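Local coordinates for protein 3-methylornithine synthase (Methanosarcina barkeri, PDB 3T7V) that catalyses the radical-based isomerization of L-lysine to (3R)-3-methyl-D-ornithine in pyrrolysine biosynthesis, using a [4Fe-4S] cluster and S-adenosylmethionine, at residues Phe64-Thr69 with Leu307-Ala311; His109-Met115 with Leu141-Pro147. All coordinates share one frame; numbering follows the deposited sequence.

Contact 1 (Phe64-Thr69 with Leu307-Ala311). With MD0 (5-amino-D-isoleucine), chain D; SAM (S-adenosylmethionine), chain C.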
ATOM      1  N   PHE A  64      -8.321   4.401   4.583  1.00 13.27           N
ATOM      2  CA  PHE A  64      -7.580   3.467   5.428  1.00 12.84           C
ATOM      3  C   PHE A  64      -8.206   3.435   6.806  1.00 12.88           C
ATOM      4  O   PHE A  64      -8.252   4.466   7.520  1.00 14.30           O
ATOM      5  CB  PHE A  64      -6.143   4.025   5.534  1.00 14.37           C
ATOM      6  CG  PHE A  64      -5.244   3.133   6.369  1.00 13.36           C
ATOM      7  CD1 PHE A  64      -5.019   1.822   5.944  1.00 13.82           C
ATOM      8  CD2 PHE A  64      -4.653   3.570   7.548  1.00 15.84           C
ATOM      9  CE1 PHE A  64      -4.219   0.940   6.677  1.00 16.00           C
ATOM     10  CE2 PHE A  64      -3.837   2.686   8.299  1.00 14.47           C
ATOM     11  CZ  PHE A  64      -3.644   1.395   7.858  1.00 14.61           C
ATOM     12  N   ILE A  65      -8.643   2.267   7.223  1.00 12.16           N
ATOM     13  CA  ILE A  65      -9.255   2.037   8.562  1.00 11.83           C
ATOM     14  C   ILE A  65      -8.444   1.018   9.308  1.00 12.00           C
ATOM     15  O   ILE A  65      -8.580  -0.214   9.097  1.00 11.96           O
ATOM     16  CB  ILE A  65     -10.707   1.561   8.451  1.00 14.04           C
ATOM     17  CG1 ILE A  65     -11.565   2.575   7.614  1.00 17.78           C
ATOM     18  CG2 ILE A  65     -11.311   1.404   9.872  1.00 15.73           C
ATOM     19  CD1 ILE A  65     -13.004   2.076   7.457  1.00 25.56           C
ATOM     20  N   TYR A  66      -7.594   1.544  10.186  1.00 11.01           N
ATOM     21  CA  TYR A  66      -6.718   0.679  11.014  1.00 11.00           C
ATOM     22  C   TYR A  66      -7.542   0.374  12.257  1.00 10.79           C
ATOM     23  O   TYR A  66      -7.662   1.200  13.165  1.00 13.01           O
ATOM     24  CB  TYR A  66      -5.462   1.496  11.336  1.00 11.83           C
ATOM     25  CG  TYR A  66      -4.259   0.704  11.808  1.00 12.27           C
ATOM     26  CD1 TYR A  66      -4.270  -0.655  12.058  1.00 12.87           C
ATOM     27  CD2 TYR A  66      -3.075   1.403  12.022  1.00 14.67           C
ATOM     28  CE1 TYR A  66      -3.122  -1.346  12.422  1.00 14.88           C
ATOM     29  CE2 TYR A  66      -1.921   0.735  12.415  1.00 16.60           C
ATOM     30  CZ  TYR A  66      -1.983  -0.623  12.620  1.00 17.96           C
ATOM     31  OH  TYR A  66      -0.785  -1.197  13.037  1.00 21.18           O
ATOM     32  N   PHE A  67      -8.223  -0.796  12.238  1.00 10.86           N
ATOM     33  CA  PHE A  67      -9.286  -1.069  13.227  1.00 10.74           C
ATOM     34  C   PHE A  67      -8.803  -1.762  14.511  1.00 11.11           C
ATOM     35  O   PHE A  67      -9.514  -1.813  15.476  1.00 11.78           O
ATOM     36  CB  PHE A  67     -10.460  -1.876  12.613  1.00 11.84           C
ATOM     37  CG  PHE A  67     -10.116  -3.237  12.108  1.00 10.90           C
ATOM     38  CD1 PHE A  67      -9.761  -3.392  10.798  1.00 11.69           C
ATOM     39  CD2 PHE A  67     -10.130  -4.358  12.937  1.00 12.06           C
ATOM     40  CE1 PHE A  67      -9.406  -4.627  10.301  1.00 11.49           C
ATOM     41  CE2 PHE A  67      -9.758  -5.622  12.492  1.00 12.75           C
ATOM     42  CZ  PHE A  67      -9.398  -5.766  11.118  1.00 11.51           C
ATOM     43  N   SER A  68      -7.545  -2.220  14.477  1.00 10.62           N
ATOM     44  CA  SER A  68      -6.909  -2.746  15.683  1.00 10.87           C
ATOM     45  C   SER A  68      -5.418  -2.626  15.557  1.00 10.70           C
ATOM     46  O   SER A  68      -4.843  -3.073  14.542  1.00 11.23           O
ATOM     47  CB  SER A  68      -7.266  -4.212  15.928  1.00 11.74           C
ATOM     48  OG  SER A  68      -6.510  -4.623  17.100  1.00 12.14           O
ATOM     49  N   THR A  69      -4.780  -2.006  16.570  1.00 10.90           N
ATOM     50  CA  THR A  69      -3.331  -1.829  16.535  1.00 11.34           C
ATOM     51  C   THR A  69      -2.623  -2.794  17.433  1.00 12.14           C
ATOM     52  O   THR A  69      -1.457  -2.607  17.742  1.00 14.83           O
ATOM     53  CB  THR A  69      -2.897  -0.405  16.805  1.00 12.21           C
ATOM     54  OG1 THR A  69      -3.363  -0.079  18.116  1.00 13.67           O
ATOM     55  CG2 THR A  69      -3.543   0.594  15.778  1.00 14.31           C
ATOM     56  N   LEU A 307      -8.072   7.904  14.109  1.00 18.15           N
ATOM     57  CA  LEU A 307      -7.439   6.617  13.699  1.00 17.91           C
ATOM     58  C   LEU A 307      -6.018   6.858  13.253  1.00 16.53           C
ATOM     59  O   LEU A 307      -5.647   7.937  12.793  1.00 20.05           O
ATOM     60  CB  LEU A 307      -8.188   5.957  12.528  1.00 17.47           C
ATOM     61  CG  LEU A 307      -9.637   5.480  12.878  1.00 17.51           C
ATOM     62  CD1 LEU A 307     -10.309   4.896  11.655  1.00 24.80           C
ATOM     63  CD2 LEU A 307      -9.602   4.471  14.011  1.00 23.87           C
ATOM     64  N   GLU A 308      -5.217   5.815  13.335  1.00 16.42           N
ATOM     65  CA  GLU A 308      -3.754   5.940  12.991  1.00 16.44           C
ATOM     66  C   GLU A 308      -3.460   5.452  11.572  1.00 15.94           C
ATOM     67  O   GLU A 308      -4.242   4.704  10.938  1.00 15.01           O
ATOM     68  CB  GLU A 308      -2.955   5.105  14.026  1.00 17.39           C
ATOM     69  CG  GLU A 308      -3.073   5.858  15.392  1.00 21.04           C
ATOM     70  CD  GLU A 308      -2.495   5.253  16.597  1.00 27.12           C
ATOM     71  OE1 GLU A 308      -1.741   4.276  16.467  1.00 30.41           O
ATOM     72  OE2 GLU A 308      -2.809   5.817  17.714  1.00 34.50           O
ATOM     73  N   GLY A 309      -2.351   5.941  11.027  1.00 16.67           N
ATOM     74  CA  GLY A 309      -1.694   5.307   9.859  1.00 15.00           C
ATOM     75  C   GLY A 309      -0.746   4.228  10.420  1.00 13.54           C
ATOM     76  O   GLY A 309      -0.809   3.831  11.583  1.00 16.84           O
ATOM     77  N   VAL A 310       0.181   3.792   9.597  1.00 15.73           N
ATOM     78  CA  VAL A 310       1.183   2.757  10.028  1.00 16.26           C
ATOM     79  C   VAL A 310       2.559   3.381  10.212  1.00 16.59           C
ATOM     80  O   VAL A 310       3.190   3.162  11.287  1.00 16.81           O
ATOM     81  CB  VAL A 310       1.277   1.570   9.007  1.00 17.24           C
ATOM     82  CG1 VAL A 310       2.296   0.543   9.534  1.00 21.35           C
ATOM     83  CG2 VAL A 310      -0.134   0.954   8.881  1.00 18.18           C
ATOM     84  N   ALA A 311       3.011   4.145   9.237  1.00 16.28           N
ATOM     85  CA  ALA A 311       4.305   4.843   9.352  1.00 17.71           C
ATOM     86  C   ALA A 311       4.134   6.163  10.097  1.00 16.94           C
ATOM     87  O   ALA A 311       5.069   6.623  10.793  1.00 18.57           O
ATOM     88  CB  ALA A 311       4.917   5.018   7.978  1.00 18.54           C
TER
HETATM   89  C   MD0 D 993      -1.118   2.993   3.333  1.00 18.66           C
HETATM   90  N   MD0 D 993      -1.146   3.469   5.713  1.00 18.47           N
HETATM   91  O   MD0 D 993      -1.803   2.737   2.322  1.00 18.89           O
HETATM   92  CA  MD0 D 993      -1.605   2.552   4.675  1.00 15.61           C
HETATM   93  CB  MD0 D 993      -1.116   1.105   4.984  1.00 15.20           C
HETATM   94  CD  MD0 D 993      -1.827  -1.319   4.426  1.00 16.16           C
HETATM   95  NE  MD0 D 993      -2.517  -2.127   3.429  1.00 17.91           N
HETATM   96  CG  MD0 D 993      -1.797   0.137   3.971  1.00 15.00           C
HETATM   97  CG2 MD0 D 993       0.423   0.928   4.921  1.00 17.28           C
HETATM   98  OXT MD0 D 993      -0.042   3.603   3.283  1.00 20.00           O
HETATM   99  N   SAM C 992      -0.097  -6.489  10.084  1.00 18.22           N
HETATM  100  CA  SAM C 992      -0.377  -6.729   8.747  1.00 16.65           C
HETATM  101  C   SAM C 992       0.805  -6.979   7.901  1.00 15.13           C
HETATM  102  O   SAM C 992       1.952  -6.875   8.384  1.00 15.50           O
HETATM  103  OXT SAM C 992       0.588  -7.417   6.716  1.00 14.39           O
HETATM  104  CB  SAM C 992      -0.714  -5.598   8.068  1.00 20.95           C
HETATM  105  CG  SAM C 992      -0.032  -4.309   8.285  0.50 25.16           C
HETATM  106  SD  SAM C 992       0.606  -3.575   6.719  0.50 28.46           S
HETATM  107  CE  SAM C 992      -0.368  -2.098   6.617  0.50 34.42           C
HETATM  108  C5' SAM C 992       2.167  -2.915   7.263  0.50 26.78           C
HETATM  109  C4' SAM C 992       3.047  -2.789   6.263  1.00 22.74           C
HETATM  110  O4' SAM C 992       3.109  -1.264   6.600  1.00 19.41           O
HETATM  111  C3' SAM C 992       4.174  -3.488   6.333  1.00 22.35           C
HETATM  112  O3' SAM C 992       3.778  -4.359   5.264  1.00 18.65           O
HETATM  113  C2' SAM C 992       4.992  -2.350   5.708  1.00 20.44           C
HETATM  114  O2' SAM C 992       5.150  -2.463   4.256  1.00 21.87           O
HETATM  115  C1' SAM C 992       4.416  -0.975   6.093  1.00 16.59           C
HETATM  116  N9  SAM C 992       5.172  -0.420   7.275  1.00 14.80           N
HETATM  117  C8  SAM C 992       5.190  -0.826   8.581  1.00 13.94           C
HETATM  118  N7  SAM C 992       6.041  -0.071   9.260  1.00 13.08           N
HETATM  119  C5  SAM C 992       6.574   0.847   8.384  1.00 12.46           C
HETATM  120  C6  SAM C 992       7.566   1.830   8.522  1.00 12.45           C
HETATM  121  N6  SAM C 992       8.189   2.070   9.677  1.00 13.57           N
HETATM  122  N1  SAM C 992       7.845   2.607   7.464  1.00 13.50           N
HETATM  123  C2  SAM C 992       7.252   2.402   6.251  1.00 14.72           C
HETATM  124  N3  SAM C 992       6.376   1.387   6.053  1.00 14.37           N
HETATM  125  C4  SAM C 992       6.031   0.632   7.144  1.00 13.32           C
HETATM  126  O   HOH W   1      -6.975   4.298  10.080  1.00 14.00           O
HETATM  127  O   HOH W   2      -2.300   2.511  18.636  1.00 18.60           O

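Contact 2 (His109-Met115 with Leu141-Pro147). With MD0 (5-amino-D-isoleucine), chain D; SAM (S-adenosylmethionine), chain C.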
ATOM      1  N   HIS A 109     -13.318   4.997  -3.605  1.00 12.02           N
ATOM      2  CA  HIS A 109     -13.460   3.800  -4.449  1.00 12.91           C
ATOM      3  C   HIS A 109     -13.307   2.496  -3.725  1.00 12.30           C
ATOM      4  O   HIS A 109     -13.863   1.483  -4.164  1.00 13.77           O
ATOM      5  CB  HIS A 109     -12.431   3.813  -5.617  1.00 14.03           C
ATOM      6  CG  HIS A 109     -12.567   5.018  -6.473  1.00 15.61           C
ATOM      7  ND1 HIS A 109     -11.834   6.146  -6.238  1.00 15.85           N
ATOM      8  CD2 HIS A 109     -13.393   5.290  -7.535  1.00 18.55           C
ATOM      9  CE1 HIS A 109     -12.216   7.108  -7.097  1.00 19.12           C
ATOM     10  NE2 HIS A 109     -13.164   6.583  -7.898  1.00 19.34           N
ATOM     11  N   MET A 110     -12.667   2.519  -2.549  1.00 11.61           N
ATOM     12  CA  MET A 110     -12.360   1.295  -1.832  1.00 11.54           C
ATOM     13  C   MET A 110     -12.070   1.707  -0.406  1.00 11.15           C
ATOM     14  O   MET A 110     -11.678   2.888  -0.140  1.00 12.62           O
ATOM     15  CB  MET A 110     -11.133   0.623  -2.458  1.00 12.44           C
ATOM     16  CG  MET A 110     -10.807  -0.760  -1.748  1.00 14.45           C
ATOM     17  SD  MET A 110      -9.851  -1.872  -2.819  1.00 18.00           S
ATOM     18  CE  MET A 110      -8.402  -0.874  -3.018  1.00 21.26           C
ATOM     19  N   VAL A 111     -12.262   0.784   0.539  1.00 12.52           N
ATOM     20  CA  VAL A 111     -11.812   0.971   1.942  1.00 12.64           C
ATOM     21  C   VAL A 111     -10.859  -0.153   2.293  1.00 11.97           C
ATOM     22  O   VAL A 111     -11.116  -1.301   1.905  1.00 13.69           O
ATOM     23  CB  VAL A 111     -13.005   1.022   2.903  1.00 15.76           C
ATOM     24  CG1 VAL A 111     -13.883   2.198   2.627  1.00 21.25           C
ATOM     25  CG2 VAL A 111     -13.828  -0.255   2.897  1.00 18.57           C
ATOM     26  N   ASP A 112      -9.759   0.196   2.944  1.00 12.91           N
ATOM     27  CA  ASP A 112      -8.753  -0.809   3.438  1.00 12.22           C
ATOM     28  C   ASP A 112      -8.869  -1.085   4.910  1.00 13.46           C
ATOM     29  O   ASP A 112      -8.638  -0.131   5.697  1.00 16.62           O
ATOM     30  CB  ASP A 112      -7.354  -0.328   3.025  1.00 14.25           C
ATOM     31  CG  ASP A 112      -6.233  -1.188   3.485  1.00 17.72           C
ATOM     32  OD1 ASP A 112      -6.422  -2.287   4.083  1.00 20.02           O
ATOM     33  OD2 ASP A 112      -5.041  -0.787   3.230  1.00 19.74           O
ATOM     34  N   LEU A 113      -9.388  -2.244   5.272  1.00 11.70           N
ATOM     35  CA  LEU A 113      -9.592  -2.603   6.714  1.00 11.48           C
ATOM     36  C   LEU A 113      -8.287  -3.321   7.124  1.00 10.80           C
ATOM     37  O   LEU A 113      -7.965  -4.409   6.617  1.00 12.56           O
ATOM     38  CB  LEU A 113     -10.760  -3.606   6.850  1.00 13.27           C
ATOM     39  CG  LEU A 113     -12.097  -3.079   6.365  1.00 13.64           C
ATOM     40  CD1 LEU A 113     -13.097  -4.213   6.449  1.00 15.34           C
ATOM     41  CD2 LEU A 113     -12.450  -1.850   7.180  1.00 18.19           C
ATOM     42  N   THR A 114      -7.512  -2.659   7.978  1.00 10.52           N
ATOM     43  CA  THR A 114      -6.190  -3.124   8.353  1.00 10.29           C
ATOM     44  C   THR A 114      -6.108  -3.371   9.843  1.00 10.73           C
ATOM     45  O   THR A 114      -6.678  -2.627  10.669  1.00 11.31           O
ATOM     46  CB  THR A 114      -5.156  -2.037   7.959  1.00 11.44           C
ATOM     47  OG1 THR A 114      -5.085  -1.981   6.529  1.00 14.47           O
ATOM     48  CG2 THR A 114      -3.701  -2.390   8.452  1.00 13.41           C
ATOM     49  N   MET A 115      -5.352  -4.414  10.223  1.00 10.83           N
ATOM     50  CA  MET A 115      -5.040  -4.644  11.623  1.00 10.70           C
ATOM     51  C   MET A 115      -3.629  -5.166  11.720  1.00 10.75           C
ATOM     52  O   MET A 115      -3.052  -5.729  10.793  1.00 11.27           O
ATOM     53  CB  MET A 115      -6.023  -5.625  12.339  1.00 11.97           C
ATOM     54  CG  MET A 115      -6.121  -6.968  11.573  1.00 12.64           C
ATOM     55  SD  MET A 115      -7.055  -8.120  12.633  1.00 13.95           S
ATOM     56  CE  MET A 115      -7.212  -9.485  11.504  1.00 16.39           C
ATOM     57  N   LEU A 141     -19.020  -0.904  -0.698  1.00 16.79           N
ATOM     58  CA  LEU A 141     -17.860  -0.539  -1.520  1.00 15.53           C
ATOM     59  C   LEU A 141     -16.950  -1.710  -1.584  1.00 13.42           C
ATOM     60  O   LEU A 141     -16.965  -2.649  -0.742  1.00 14.59           O
ATOM     61  CB  LEU A 141     -17.015   0.579  -0.779  1.00 17.95           C
ATOM     62  CG  LEU A 141     -17.649   1.993  -0.835  1.00 20.17           C
ATOM     63  CD1 LEU A 141     -16.853   2.903   0.075  1.00 28.33           C
ATOM     64  CD2 LEU A 141     -17.613   2.497  -2.297  1.00 25.53           C
ATOM     65  N   PRO A 142     -16.105  -1.749  -2.614  1.00 12.89           N
ATOM     66  CA  PRO A 142     -14.959  -2.685  -2.573  1.00 12.81           C
ATOM     67  C   PRO A 142     -14.156  -2.585  -1.312  1.00 11.86           C
ATOM     68  O   PRO A 142     -13.957  -1.464  -0.778  1.00 12.96           O
ATOM     69  CB  PRO A 142     -14.101  -2.230  -3.773  1.00 14.52           C
ATOM     70  CG  PRO A 142     -15.146  -1.556  -4.691  1.00 14.28           C
ATOM     71  CD  PRO A 142     -16.053  -0.832  -3.739  1.00 14.25           C
ATOM     72  N   ILE A 143     -13.805  -3.723  -0.787  1.00 10.92           N
ATOM     73  CA  ILE A 143     -13.046  -3.795   0.478  1.00 11.06           C
ATOM     74  C   ILE A 143     -11.705  -4.432   0.247  1.00 10.82           C
ATOM     75  O   ILE A 143     -11.595  -5.532  -0.349  1.00 13.04           O
ATOM     76  CB  ILE A 143     -13.793  -4.660   1.543  1.00 12.36           C
ATOM     77  CG1 ILE A 143     -15.040  -3.948   1.991  1.00 14.80           C
ATOM     78  CG2 ILE A 143     -12.898  -4.934   2.792  1.00 14.60           C
ATOM     79  CD1 ILE A 143     -15.827  -4.787   2.999  1.00 17.91           C
ATOM     80  N   MET A 144     -10.661  -3.744   0.694  1.00 10.84           N
ATOM     81  CA  MET A 144      -9.315  -4.324   0.772  1.00 11.07           C
ATOM     82  C   MET A 144      -9.154  -4.756   2.224  1.00 11.74           C
ATOM     83  O   MET A 144      -9.558  -4.024   3.136  1.00 11.85           O
ATOM     84  CB  MET A 144      -8.265  -3.250   0.448  1.00 11.89           C
ATOM     85  CG  MET A 144      -6.843  -3.697   0.810  1.00 14.36           C
ATOM     86  SD  MET A 144      -5.697  -2.377   0.198  1.00 16.84           S
ATOM     87  CE  MET A 144      -5.494  -2.984  -1.404  1.00 16.60           C
ATOM     88  N   ILE A 145      -8.660  -5.942   2.448  1.00 10.76           N
ATOM     89  CA  ILE A 145      -8.294  -6.386   3.819  1.00 10.57           C
ATOM     90  C   ILE A 145      -6.803  -6.501   3.911  1.00 10.62           C
ATOM     91  O   ILE A 145      -6.116  -7.035   2.983  1.00 10.60           O
ATOM     92  CB  ILE A 145      -9.045  -7.687   4.210  1.00 10.94           C
ATOM     93  CG1 ILE A 145      -8.721  -8.843   3.263  1.00 11.36           C
ATOM     94  CG2 ILE A 145     -10.524  -7.422   4.447  1.00 12.61           C
ATOM     95  CD1 ILE A 145      -9.235 -10.217   3.787  1.00 13.68           C
ATOM     96  N   SER A 146      -6.266  -6.072   5.071  1.00 10.53           N
ATOM     97  CA  SER A 146      -4.848  -6.245   5.381  1.00 10.97           C
ATOM     98  C   SER A 146      -4.809  -6.856   6.789  1.00 10.97           C
ATOM     99  O   SER A 146      -4.607  -6.130   7.764  1.00 12.51           O
ATOM    100  CB  SER A 146      -4.135  -4.870   5.370  1.00 14.55           C
ATOM    101  OG  SER A 146      -4.357  -4.184   4.165  1.00 15.54           O
ATOM    102  N   PRO A 147      -5.043  -8.158   6.912  1.00 11.68           N
ATOM    103  CA  PRO A 147      -5.233  -8.776   8.211  1.00 12.18           C
ATOM    104  C   PRO A 147      -3.997  -9.491   8.717  1.00 12.59           C
ATOM    105  O   PRO A 147      -4.090 -10.185   9.755  1.00 15.44           O
ATOM    106  CB  PRO A 147      -6.327  -9.814   7.888  1.00 14.68           C
ATOM    107  CG  PRO A 147      -5.923 -10.313   6.514  1.00 14.64           C
ATOM    108  CD  PRO A 147      -5.366  -9.084   5.772  1.00 12.88           C
TER
HETATM  109  C   MD0 D 993      -1.118   2.993   3.333  1.00 18.66           C
HETATM  110  N   MD0 D 993      -1.146   3.469   5.713  1.00 18.47           N
HETATM  111  O   MD0 D 993      -1.803   2.737   2.322  1.00 18.89           O
HETATM  112  CA  MD0 D 993      -1.605   2.552   4.675  1.00 15.61           C
HETATM  113  CB  MD0 D 993      -1.116   1.105   4.984  1.00 15.20           C
HETATM  114  CD  MD0 D 993      -1.827  -1.319   4.426  1.00 16.16           C
HETATM  115  NE  MD0 D 993      -2.517  -2.127   3.429  1.00 17.91           N
HETATM  116  CG  MD0 D 993      -1.797   0.137   3.971  1.00 15.00           C
HETATM  117  CG2 MD0 D 993       0.423   0.928   4.921  1.00 17.28           C
HETATM  118  OXT MD0 D 993      -0.042   3.603   3.283  1.00 20.00           O
HETATM  119  N   SAM C 992      -0.097  -6.489  10.084  1.00 18.22           N
HETATM  120  CA  SAM C 992      -0.377  -6.729   8.747  1.00 16.65           C
HETATM  121  C   SAM C 992       0.805  -6.979   7.901  1.00 15.13           C
HETATM  122  O   SAM C 992       1.952  -6.875   8.384  1.00 15.50           O
HETATM  123  OXT SAM C 992       0.588  -7.417   6.716  1.00 14.39           O
HETATM  124  CB  SAM C 992      -0.714  -5.598   8.068  1.00 20.95           C
HETATM  125  CG  SAM C 992      -0.032  -4.309   8.285  0.50 25.16           C
HETATM  126  SD  SAM C 992       0.606  -3.575   6.719  0.50 28.46           S
HETATM  127  CE  SAM C 992      -0.368  -2.098   6.617  0.50 34.42           C
HETATM  128  C5' SAM C 992       2.167  -2.915   7.263  0.50 26.78           C
HETATM  129  C4' SAM C 992       3.047  -2.789   6.263  1.00 22.74           C
HETATM  130  O4' SAM C 992       3.109  -1.264   6.600  1.00 19.41           O
HETATM  131  C3' SAM C 992       4.174  -3.488   6.333  1.00 22.35           C
HETATM  132  O3' SAM C 992       3.778  -4.359   5.264  1.00 18.65           O
HETATM  133  C2' SAM C 992       4.992  -2.350   5.708  1.00 20.44           C
HETATM  134  O2' SAM C 992       5.150  -2.463   4.256  1.00 21.87           O
HETATM  135  C1' SAM C 992       4.416  -0.975   6.093  1.00 16.59           C
HETATM  136  N9  SAM C 992       5.172  -0.420   7.275  1.00 14.80           N
HETATM  137  C8  SAM C 992       5.190  -0.826   8.581  1.00 13.94           C
HETATM  138  N7  SAM C 992       6.041  -0.071   9.260  1.00 13.08           N
HETATM  139  C5  SAM C 992       6.574   0.847   8.384  1.00 12.46           C
HETATM  140  C6  SAM C 992       7.566   1.830   8.522  1.00 12.45           C
HETATM  141  N6  SAM C 992       8.189   2.070   9.677  1.00 13.57           N
HETATM  142  N1  SAM C 992       7.845   2.607   7.464  1.00 13.50           N
HETATM  143  C2  SAM C 992       7.252   2.402   6.251  1.00 14.72           C
HETATM  144  N3  SAM C 992       6.376   1.387   6.053  1.00 14.37           N
HETATM  145  C4  SAM C 992       6.031   0.632   7.144  1.00 13.32           C

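Contact 1 (Phe64-Thr69 with Leu307-Ala311)
F64 and Y66 leave the strand toward loop 307-311, and V310 fits against the two. V310 CG2 lies 3.7 Å from F64 CZ and reaches Y66 CE2 as well. The other methyl, V310 CG1, is 3.3 Å from C8 of the S-adenosylmethionine adenine. Backbone oxygens meet the ring rims: E308 O is 3.3 Å from F64 CE2, and G309 O lies in the Y66 ring plane, 3.4 Å from Y66 CD2. A water bridges F64 O, Y66 N and E308 O beside this packing. L307 CD1 adds an apolar contact to I65 CG2 at 4.0 Å. A chi1 of -179°, CG anti to N, swings the F64 ring under CA of 5-amino-D-isoleucine. Replacing F64 by the small alanine would probably take away the face under that CA and leave V310 CG2 without its ring contact. The T69 end is looser. E308 is partly open to solvent, and E308 OE1 only just approaches T69 CG2, at 4.2 Å. A water links T69 OG1 to E308 OE1; these atoms also bond to Y89 N and Y80 OH. No direct hydrogen bond joins the segments. Apolar packing and water hold the loop to the strand, and the F64 and V310 side chains line both ligands.

Contact 2 (His109-Met115 with Leu141-Pro147)
M144 and M110 bury the most surface in this contact, and S146 follows closely. M144 passes across D112 at a slant. M144 CG is 3.6 Å from D112 OD1. M144 SD is 3.5 Å from D112 OD2, which places thioether and methylene against the carboxylate. M144 CG is anti to the backbone N (chi1 167°), and the chain then bends at chi3, bringing M144 CE to M110 CE. M110 SD rests 3.9 Å from M144 CB, and F165 of the next strand touches both methionines. S146 carries the polar end. S146 OG donates to D112 OD1 at 2.8 Å, on the syn side and 16° out of the carboxylate plane. S146 OG also accepts a bond from NE of 5-amino-D-isoleucine at 2.9 Å, and D112 OD2 accepts another from NE. One carboxylate oxygen thus holds the serine while the other holds the ligand amine. T114 OG1 adds a weak bond to D112 OD1. Behind these residues the backbones form a regular parallel ladder, with V111 N, L113 N and M115 N giving to P142 O, M144 O and S146 O. M144 N and S146 N return bonds to V111 O and L113 O. On the opposite face V111, L113, I143 and I145 pack toward helix 126-139. This is a beta-alpha-beta unit of the radical SAM TIM-barrel-like fold, with D112, T114 and S146 on the ligand side of the sheet.

How the contacts relate
The centres of the two contacts lie about 11 Å apart, and the contacts touch. Strands 58-68 and 110-115 are neighbours in one parallel sheet, with probable hydrogen bonds I65 N to D112 O and F67 N to T114 O. F64 also packs on T114. Both segments of contact 2 fall between the two segments of contact 1 in sequence. Contact 2 pairs successive strands, which the chain connects through helices 119-123 and 126-139. Contact 1 instead brings the late loop between strand 296-300 and helix 324-334 back to an early strand. Sheet and late loop therefore border one shared site, where the bound product and S-adenosylmethionine lie together.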